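Local coordinates for S-M checkpoint control protein rad4 (Schizosaccharomyces pombe, PDB 4BU0) that couples S phase to mitosis as an essential replication and checkpoint adaptor, its first two BRCT domains binding phosphorylated sites on crb2, at residues A[21-24]-A[25-29]. Residues are numbered along the deposited sequence; the frame is centred on the assembly and turned at random. Where two conformers were deposited one is given.
Sequences QRTE and ISTKA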
ATOM      1  N   GLN A  21     -14.920  -2.297 -10.428  1.00 14.24           N
ATOM      2  CA  GLN A  21     -13.752  -1.490 -10.786  1.00 13.78           C
ATOM      3  C   GLN A  21     -12.750  -2.311 -11.607  1.00 14.79           C
ATOM      4  O   GLN A  21     -12.176  -1.761 -12.557  1.00 14.85           O
ATOM      5  CB  GLN A  21     -13.099  -0.908  -9.523  1.00 15.63           C
ATOM      6  CG  GLN A  21     -11.952   0.055  -9.800  1.00 27.67           C
ATOM      7  CD  GLN A  21     -11.916   1.245  -8.873  1.00 50.86           C
ATOM      8  OE1 GLN A  21     -12.146   1.136  -7.667  1.00 50.82           O
ATOM      9  NE2 GLN A  21     -11.581   2.408  -9.417  1.00 42.14           N
ATOM     10  N   ARG A  22     -12.553  -3.601 -11.280  1.00 12.33           N
ATOM     11  CA  ARG A  22     -11.647  -4.468 -12.035  1.00 12.47           C
ATOM     12  C   ARG A  22     -12.118  -4.617 -13.490  1.00 15.04           C
ATOM     13  O   ARG A  22     -11.303  -4.657 -14.421  1.00 14.15           O
ATOM     14  CB  ARG A  22     -11.576  -5.848 -11.369  1.00 17.25           C
ATOM     15  CG  ARG A  22     -10.195  -6.381 -11.102  1.00 28.79           C
ATOM     16  CD  ARG A  22     -10.246  -7.541 -10.117  1.00 34.70           C
ATOM     17  NE  ARG A  22     -11.113  -8.635 -10.572  1.00 46.06           N
ATOM     18  CZ  ARG A  22     -12.118  -9.162  -9.875  1.00 54.82           C
ATOM     19  NH1 ARG A  22     -12.414  -8.701  -8.666  1.00 33.70           N
ATOM     20  NH2 ARG A  22     -12.829 -10.157 -10.380  1.00 53.11           N
ATOM     21  N   THR A  23     -13.450  -4.749 -13.697  1.00 12.94           N
ATOM     22  CA  THR A  23     -14.011  -4.879 -15.035  1.00 12.64           C
ATOM     23  C   THR A  23     -13.785  -3.586 -15.809  1.00 13.05           C
ATOM     24  O   THR A  23     -13.395  -3.638 -16.977  1.00 13.48           O
ATOM     25  CB  THR A  23     -15.502  -5.237 -14.924  1.00 17.55           C
ATOM     26  OG1 THR A  23     -15.604  -6.457 -14.184  1.00 17.46           O
ATOM     27  CG2 THR A  23     -16.154  -5.424 -16.285  1.00 20.12           C
ATOM     28  N   GLU A  24     -13.967  -2.417 -15.156  1.00 10.74           N
ATOM     29  CA  GLU A  24     -13.750  -1.124 -15.811  1.00 10.98           C
ATOM     30  C   GLU A  24     -12.279  -1.005 -16.250  1.00 12.83           C
ATOM     31  O   GLU A  24     -11.981  -0.635 -17.391  1.00 11.63           O
ATOM     32  CB  GLU A  24     -14.100   0.018 -14.835  1.00 12.92           C
ATOM     33  CG  GLU A  24     -13.777   1.388 -15.384  1.00 17.48           C
ATOM     34  CD  GLU A  24     -13.919   2.543 -14.421  1.00 17.24           C
ATOM     35  OE1 GLU A  24     -14.087   2.295 -13.206  1.00 22.54           O
ATOM     36  OE2 GLU A  24     -13.815   3.699 -14.879  1.00 17.75           O
ATOM     37  N   ILE A  25     -11.374  -1.349 -15.328  1.00 10.65           N
ATOM     38  CA  ILE A  25      -9.932  -1.266 -15.589  1.00  9.48           C
ATOM     39  C   ILE A  25      -9.529  -2.205 -16.719  1.00 10.44           C
ATOM     40  O   ILE A  25      -8.815  -1.765 -17.619  1.00 10.94           O
ATOM     41  CB  ILE A  25      -9.146  -1.559 -14.288  1.00 11.53           C
ATOM     42  CG1 ILE A  25      -9.249  -0.351 -13.336  1.00 11.95           C
ATOM     43  CG2 ILE A  25      -7.657  -1.922 -14.612  1.00 11.75           C
ATOM     44  CD1 ILE A  25      -8.881  -0.689 -11.849  1.00 13.15           C
ATOM     45  N   SER A  26      -9.974  -3.482 -16.689  1.00  9.89           N
ATOM     46  CA  SER A  26      -9.558  -4.394 -17.745  0.63 10.17           C
ATOM     47  C   SER A  26     -10.119  -3.944 -19.103  1.00 12.19           C
ATOM     48  O   SER A  26      -9.388  -3.968 -20.108  1.00 12.38           O
ATOM     49  CB  SER A  26      -9.979  -5.818 -17.413  0.63 13.87           C
ATOM     50  OG  SER A  26     -11.364  -5.907 -17.139  0.63 14.37           O
ATOM     51  N   THR A  27     -11.398  -3.501 -19.154  1.00  9.45           N
ATOM     52  CA  THR A  27     -11.990  -3.046 -20.409  0.83  8.60           C
ATOM     53  C   THR A  27     -11.236  -1.822 -20.962  1.00  9.45           C
ATOM     54  O   THR A  27     -10.876  -1.792 -22.127  1.00 10.53           O
ATOM     55  CB  THR A  27     -13.473  -2.729 -20.166  0.83 12.26           C
ATOM     56  OG1 THR A  27     -14.117  -3.920 -19.671  0.83 12.81           O
ATOM     57  CG2 THR A  27     -14.171  -2.194 -21.404  0.83 13.31           C
ATOM     58  N   LYS A  28     -10.991  -0.824 -20.108  1.00  7.83           N
ATOM     59  CA  LYS A  28     -10.351   0.391 -20.586  1.00  7.62           C
ATOM     60  C   LYS A  28      -8.878   0.156 -20.909  1.00  7.64           C
ATOM     61  O   LYS A  28      -8.396   0.710 -21.913  1.00  8.56           O
ATOM     62  CB  LYS A  28     -10.531   1.523 -19.566  1.00  9.19           C
ATOM     63  CG  LYS A  28     -11.995   1.996 -19.498  1.00  9.54           C
ATOM     64  CD  LYS A  28     -12.225   3.015 -18.385  1.00 10.70           C
ATOM     65  CE  LYS A  28     -13.681   3.460 -18.468  1.00 13.75           C
ATOM     66  NZ  LYS A  28     -14.001   4.558 -17.530  1.00 14.24           N
ATOM     67  N   ALA A  29      -8.178  -0.652 -20.072  1.00  7.22           N
ATOM     68  CA  ALA A  29      -6.750  -0.913 -20.361  1.00  7.21           C
ATOM     69  C   ALA A  29      -6.604  -1.661 -21.691  1.00  8.05           C
ATOM     70  O   ALA A  29      -5.697  -1.356 -22.469  1.00  8.79           O
ATOM     71  CB  ALA A  29      -6.127  -1.718 -19.242  1.00  8.11           C
TER
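Helix 19-31, the first helix of the amino-terminal BRCT domain, carries an i to i+4 salt bridge between Glu24 and Lys28 on the flank that touches helix 74-83. Lys28 NZ lies 2.8 Å from Glu24 OE2 and meets the anti lone pair of that oxygen, the one turned away from OE1. Both chains are extended beyond CG and cross at a slant, with Lys28 CE 3.7 Å from Glu24 CG, so methylene packing accompanies the ion pair. Glu24 also rests on Pro76, and Lys28 on Ile75 and Tyr79. A methionine in place of Lys28 would probably leave the Glu24 carboxylate without its charged mate and free to turn away from this flank.

In the parallel BRCT sheet, the helix forms the crossover of the beta-alpha-beta unit between strands 11-15 and 35-36. Its inner side is marked by Ile25, whose CG1 stands anti to the carbonyl carbon (chi1 -74°); the CD1 beyond it packs 3.8 Å from Gln21 CG, while the side chain also reaches Cys14 and Ile17. Within the regular backbone bonding, Ile25 N donates to Gln21 O at 2.9 Å. Thr23 O accepts from Thr27 N at 3.0 Å, and in one of two conformers of Thr27 its OG1, lying beside its own backbone N (chi1 -58°), adds a bond of 2.8 Å to Thr23 O from the opposite face of the carbonyl plane. Ser26 likewise has two conformers; in one, OG sits 3.0 Å from both Arg22 O and Thr23 O, and its one proton can serve either. The Ser26 side chain also touches Tyr36 of the following strand.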